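Acyl-CoA dehydrogenase (Thermus thermophilus, PDB 2Z1Q) probably catalyses the FAD-dependent alpha,beta-dehydrogenation of acyl-CoA thioesters to 2,3-dehydroacyl-CoA, passing the electrons to an acceptor. Local coordinates at residues B[195-198]-B[202-205]; B[371-376]-B[380-385]. All blocks are in the same frame, centred on the assembly; numbering follows the deposited sequence.

Overall arrangement
Contact 1 and contact 2 lie in different domains of one chain. Residues 195-198 and 202-205 close a beta hairpin in the middle domain. Residues 371-376 and 380-385 flank the connection from helix 348-372 to helix 383-392 in the C-terminal domain. The two centres are 46 Å apart and the nearest atoms about 33 Å, so they do not touch. Both still relate to FAD. In contact 1 the side chain of Phe202 is about 9 Å from a bound FAD, probably the other one of the dimer. In contact 2 Gly375 binds the FAD pyrophosphate directly. Tyr146, Leu148, Thr149 and Ser183 of the second subunit's middle domain complete that site across the dimer interface.

Contact 1: residues B[195-198]-B[202-205]; sequences AKVD and FTAF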
# COMPACT_ATOMS: atom_id res chain seq x y z
N ALA B 195 -23.17 16.75 -20.80
CA ALA B 195 -22.68 17.46 -21.98
C ALA B 195 -23.01 18.94 -21.87
O ALA B 195 -23.84 19.34 -21.04
CB ALA B 195 -23.29 16.89 -23.24
N LYS B 196 -22.37 19.74 -22.70
CA LYS B 196 -22.63 21.17 -22.68
C LYS B 196 -23.34 21.60 -23.95
O LYS B 196 -22.90 21.27 -25.06
CB LYS B 196 -21.32 21.93 -22.50
CG LYS B 196 -20.67 21.69 -21.15
CD LYS B 196 -19.30 22.34 -21.11
CE LYS B 196 -18.65 22.18 -19.75
NZ LYS B 196 -17.25 22.70 -19.75
N VAL B 197 -24.44 22.32 -23.80
CA VAL B 197 -25.20 22.80 -24.94
C VAL B 197 -24.40 23.94 -25.56
O VAL B 197 -24.09 24.93 -24.88
CB VAL B 197 -26.60 23.30 -24.52
CG1 VAL B 197 -27.38 23.77 -25.74
CG2 VAL B 197 -27.36 22.18 -23.82
N ASP B 198 -24.06 23.80 -26.84
CA ASP B 198 -23.27 24.80 -27.54
C ASP B 198 -21.92 24.94 -26.84
O ASP B 198 -21.28 25.99 -26.91
CB ASP B 198 -23.98 26.16 -27.54
CG ASP B 198 -25.36 26.10 -28.18
OD1 ASP B 198 -26.07 27.13 -28.15
OD2 ASP B 198 -25.73 25.03 -28.71
N PHE B 202 -23.25 23.14 -19.08
CA PHE B 202 -23.12 21.80 -18.51
C PHE B 202 -24.52 21.30 -18.19
O PHE B 202 -25.20 21.84 -17.32
CB PHE B 202 -22.26 21.87 -17.24
CG PHE B 202 -21.74 20.53 -16.79
CD1 PHE B 202 -22.23 19.93 -15.64
CD2 PHE B 202 -20.73 19.89 -17.51
CE1 PHE B 202 -21.71 18.71 -15.21
CE2 PHE B 202 -20.21 18.68 -17.09
CZ PHE B 202 -20.70 18.08 -15.93
N THR B 203 -24.94 20.24 -18.88
CA THR B 203 -26.27 19.66 -18.71
C THR B 203 -26.26 18.13 -18.68
O THR B 203 -25.43 17.49 -19.33
CB THR B 203 -27.20 20.13 -19.87
OG1 THR B 203 -27.08 21.55 -20.03
CG2 THR B 203 -28.65 19.76 -19.59
N ALA B 204 -27.20 17.54 -17.93
CA ALA B 204 -27.31 16.09 -17.84
C ALA B 204 -28.42 15.62 -18.77
O ALA B 204 -29.44 16.29 -18.90
CB ALA B 204 -27.61 15.67 -16.41
N PHE B 205 -28.23 14.46 -19.39
CA PHE B 205 -29.21 13.88 -20.32
C PHE B 205 -29.47 12.40 -20.06
O PHE B 205 -28.57 11.65 -19.69
CB PHE B 205 -28.74 14.02 -21.78
CG PHE B 205 -28.51 15.44 -22.22
CD1 PHE B 205 -27.36 16.13 -21.85
CD2 PHE B 205 -29.45 16.09 -23.02
CE1 PHE B 205 -27.14 17.43 -22.27
CE2 PHE B 205 -29.24 17.40 -23.45
CZ PHE B 205 -28.08 18.07 -23.07
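Ala195 and Thr203 pair across a beta hairpin of the middle domain, the beta domain of the acyl-CoA dehydrogenase fold. The hairpin is made by strands 190-197 and 201-208, close to the turn that joins them.

Ala195 and Thr203 are an antiparallel hydrogen-bonded pair. Ala195 N donates to Thr203 O at 2.8 Å, with an N-H...O angle of 170°. Thr203 N returns a bond to Ala195 O at 2.6 Å. The next pair, Lys196 with Phe202, is non-hydrogen-bonded, and its CA atoms are 4.2 Å apart. The short strand axes meet at 117°, far from straight antiparallel, so these strand ends cross at a steep angle next to the turn.

On the face that carries Ala195 and Thr203 the packing is apolar. Ala195 CB lies 4.0 Å from Phe205 CE1, oblique to the ring. Val197 CG2 comes in at the edge of the same ring, near its plane, 4.2 Å from Phe205 CZ. The CG2 methyl also lies near Thr203 OG1. That hydroxyl is hydrogen-bonded to His201 O and Gly250 N. Ala164 of strand 163-166 and Val245 of strand 245-246 add to the packing around Phe205.

Lys196 and Phe202 share the other face. The lysine chain is extended beyond CG and runs past the phenylalanine, with CG against the Phe202 backbone. Lys196 NZ is hydrogen-bonded to Leu158 O, which holds the end of the chain. The Phe202 ring comes beside the aliphatic part of the lysine because its CG stands opposite the backbone N (chi1 -164°). The ring also touches Leu148, a residue that binds FAD. Lys196 CE meets the ring at its edge, 3.8 Å from Phe202 CD2.

Contact 2: residues B[371-376]-B[380-385]; sequences QIHGGY and QEYPIE. With FAD (flavin-adenine dinucleotide), chain C.
The FAD pyrophosphate site of the C-terminal domain includes residues 371-376, the end of helix 348-372 and the bend after it, and residues 380-385 pack behind it. Tyr376 sets its CB over one face of the Tyr382 ring, 3.8 Å from the centroid, in a CH-pi contact offset toward the rim. The two side chains lie side by side and point the same way. Their ring planes are inclined at 64°. Tyr376 CD2 is 3.3 Å from Tyr382 OH. Ile384 makes a second CH-pi contact. Its CG2 stands over the centre of the His373 imidazole, 3.8 Å from the centroid and 7° off the normal. With CG1 anti to the backbone N (chi1 -167°), CG2 sits between the backbone N and the carbonyl carbon, and from there it meets the imidazole. His373 ND1 is hydrogen-bonded to Gly369 O, and Tyr285 of helix 252-288 stacks on the imidazole.

This is the exit of helix 348-372 in the acyl-CoA dehydrogenase helical bundle. Gly374 leaves the helix with positive phi, and its CA lies 3.0 Å from FAD O1A. A beta carbon at Gly374 would run into that oxygen. Gly375 N donates to FAD O1P at 3.0 Å. Arg289 NE is also hydrogen-bonded to FAD. Replacing Tyr382 by an alanine is likely to open a gap beside Tyr376 CB and CD2 and leave that ring, close to the phosphates, less firmly backed. Trp181 of the second subunit meets the Tyr376 ring edge-to-face, and the Tyr376 hydroxyl has weak hydrogen bonds to Pro151 O and Gln180 NE2 of that subunit.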
# COMPACT_ATOMS: atom_id res chain seq x y z
N GLN B 371 0.38 -9.26 4.18
CA GLN B 371 1.61 -9.58 4.90
C GLN B 371 1.45 -10.80 5.81
O GLN B 371 2.31 -11.67 5.84
CB GLN B 371 2.08 -8.36 5.71
CG GLN B 371 3.54 -8.46 6.16
CD GLN B 371 4.53 -8.45 4.99
OE1 GLN B 371 5.71 -8.73 5.18
NE2 GLN B 371 4.06 -8.12 3.79
N ILE B 372 0.34 -10.85 6.54
CA ILE B 372 0.03 -11.96 7.45
C ILE B 372 0.07 -13.31 6.71
O ILE B 372 0.54 -14.31 7.27
CB ILE B 372 -1.36 -11.70 8.11
CG1 ILE B 372 -1.22 -10.58 9.15
CG2 ILE B 372 -1.90 -12.94 8.81
CD1 ILE B 372 -2.53 -10.18 9.78
N HIS B 373 -0.37 -13.35 5.45
CA HIS B 373 -0.37 -14.60 4.65
C HIS B 373 0.94 -14.92 3.96
O HIS B 373 1.03 -15.90 3.21
CB HIS B 373 -1.44 -14.56 3.56
CG HIS B 373 -2.84 -14.52 4.07
ND1 HIS B 373 -3.34 -13.43 4.76
CD2 HIS B 373 -3.86 -15.41 3.98
CE1 HIS B 373 -4.61 -13.65 5.06
NE2 HIS B 373 -4.95 -14.84 4.60
N GLY B 374 1.95 -14.08 4.18
CA GLY B 374 3.23 -14.31 3.55
C GLY B 374 3.13 -14.45 2.04
O GLY B 374 2.44 -13.66 1.38
N GLY B 375 3.82 -15.45 1.49
CA GLY B 375 3.78 -15.65 0.05
C GLY B 375 2.38 -15.89 -0.47
O GLY B 375 1.98 -15.35 -1.52
N TYR B 376 1.60 -16.67 0.26
CA TYR B 376 0.24 -16.98 -0.16
C TYR B 376 -0.63 -15.75 -0.34
O TYR B 376 -1.65 -15.81 -1.03
CB TYR B 376 -0.41 -17.94 0.83
CG TYR B 376 0.43 -19.17 1.05
CD1 TYR B 376 1.47 -19.18 1.98
CD2 TYR B 376 0.22 -20.32 0.29
CE1 TYR B 376 2.28 -20.30 2.15
CE2 TYR B 376 1.03 -21.45 0.44
CZ TYR B 376 2.05 -21.43 1.38
OH TYR B 376 2.86 -22.54 1.50
N GLN B 380 -3.21 -15.81 -6.33
CA GLN B 380 -4.59 -15.61 -6.75
C GLN B 380 -5.54 -16.63 -6.14
O GLN B 380 -6.75 -16.47 -6.24
CB GLN B 380 -4.74 -15.63 -8.28
CG GLN B 380 -3.87 -14.63 -9.01
CD GLN B 380 -4.24 -14.43 -10.48
OE1 GLN B 380 -3.44 -13.92 -11.27
NE2 GLN B 380 -5.47 -14.81 -10.85
N GLU B 381 -5.00 -17.68 -5.53
CA GLU B 381 -5.84 -18.71 -4.91
C GLU B 381 -6.39 -18.27 -3.55
O GLU B 381 -7.32 -18.87 -3.03
CB GLU B 381 -5.05 -20.02 -4.71
CG GLU B 381 -4.80 -20.81 -5.98
CD GLU B 381 -3.99 -22.07 -5.72
OE1 GLU B 381 -4.33 -22.82 -4.77
OE2 GLU B 381 -3.01 -22.31 -6.45
N TYR B 382 -5.80 -17.24 -2.97
CA TYR B 382 -6.25 -16.74 -1.68
C TYR B 382 -7.00 -15.42 -1.87
O TYR B 382 -6.48 -14.50 -2.50
CB TYR B 382 -5.06 -16.55 -0.74
CG TYR B 382 -4.46 -17.85 -0.28
CD1 TYR B 382 -4.71 -18.34 1.01
CD2 TYR B 382 -3.67 -18.62 -1.13
CE1 TYR B 382 -4.17 -19.56 1.43
CE2 TYR B 382 -3.13 -19.83 -0.72
CZ TYR B 382 -3.38 -20.30 0.55
OH TYR B 382 -2.80 -21.49 0.93
N PRO B 383 -8.22 -15.32 -1.32
CA PRO B 383 -9.04 -14.11 -1.44
C PRO B 383 -8.36 -12.81 -0.99
O PRO B 383 -8.69 -11.74 -1.50
CB PRO B 383 -10.26 -14.43 -0.58
CG PRO B 383 -10.33 -15.92 -0.62
CD PRO B 383 -8.89 -16.33 -0.49
N ILE B 384 -7.42 -12.91 -0.06
CA ILE B 384 -6.74 -11.72 0.44
C ILE B 384 -5.99 -11.02 -0.69
O ILE B 384 -5.80 -9.80 -0.66
CB ILE B 384 -5.75 -12.04 1.62
CG1 ILE B 384 -5.31 -10.74 2.30
CG2 ILE B 384 -4.51 -12.80 1.11
CD1 ILE B 384 -6.46 -9.88 2.83
N GLU B 385 -5.59 -11.79 -1.70
CA GLU B 385 -4.88 -11.27 -2.86
C GLU B 385 -5.80 -10.37 -3.69
O GLU B 385 -5.42 -9.25 -4.07
CB GLU B 385 -4.35 -12.46 -3.67
CG GLU B 385 -3.39 -12.15 -4.79
CD GLU B 385 -4.10 -11.71 -6.04
OE1 GLU B 385 -5.27 -12.12 -6.24
OE2 GLU B 385 -3.49 -10.98 -6.84
PA FAD C . 3.73 -17.48 6.22
O1A FAD C . 3.36 -16.95 4.93
O2A FAD C . 4.05 -19.02 6.48
O5B FAD C . 4.33 -16.44 7.25
C5B FAD C . 3.31 -15.64 7.82
C4B FAD C . 4.07 -14.90 8.86
O4B FAD C . 5.45 -14.78 8.91
C3B FAD C . 3.45 -13.62 9.58
O3B FAD C . 2.53 -14.03 10.60
C2B FAD C . 4.85 -13.08 10.06
O2B FAD C . 4.81 -12.23 11.22
C1B FAD C . 5.31 -14.48 10.25
N9A FAD C . 6.42 -14.82 11.12
C8A FAD C . 7.14 -15.97 10.93
N7A FAD C . 8.03 -16.11 11.83
C5A FAD C . 7.98 -15.05 12.67
C6A FAD C . 8.71 -14.64 13.82
N6A FAD C . 9.74 -15.43 14.28
N1A FAD C . 8.37 -13.47 14.42
C2A FAD C . 7.36 -12.72 13.99
N3A FAD C . 6.66 -13.07 12.92
C4A FAD C . 6.92 -14.21 12.22
N1 FAD C . 11.31 -19.91 -2.24
C2 FAD C . 12.43 -20.54 -2.61
O2 FAD C . 12.92 -21.36 -1.85
N3 FAD C . 13.04 -20.32 -3.82
C4 FAD C . 12.54 -19.42 -4.74
O4 FAD C . 13.07 -19.23 -5.81
C4X FAD C . 11.29 -18.71 -4.39
N5 FAD C . 10.69 -17.85 -5.22
C5X FAD C . 9.51 -17.25 -4.89
C6 FAD C . 8.84 -16.37 -5.82
C7 FAD C . 7.60 -15.80 -5.47
C7M FAD C . 6.90 -14.91 -6.47
C8 FAD C . 7.02 -16.05 -4.19
C8M FAD C . 5.68 -15.45 -3.79
C9 FAD C . 7.65 -16.88 -3.28
C9A FAD C . 8.91 -17.49 -3.61
N10 FAD C . 9.53 -18.39 -2.69
C10 FAD C . 10.70 -19.01 -3.03
C1' FAD C . 8.85 -18.59 -1.43
C2' FAD C . 9.38 -17.82 -0.22
O2' FAD C . 10.69 -18.26 0.15
C3' FAD C . 8.37 -18.16 0.80
O3' FAD C . 7.09 -17.66 0.33
C4' FAD C . 8.59 -17.55 2.15
O4' FAD C . 9.83 -17.98 2.74
C5' FAD C . 7.37 -18.03 2.85
O5' FAD C . 7.20 -17.59 4.11
P FAD C . 5.70 -18.11 4.36
O1P FAD C . 4.84 -17.63 3.25
O2P FAD C . 5.67 -19.74 4.40
O3P FAD C . 5.31 -17.39 5.78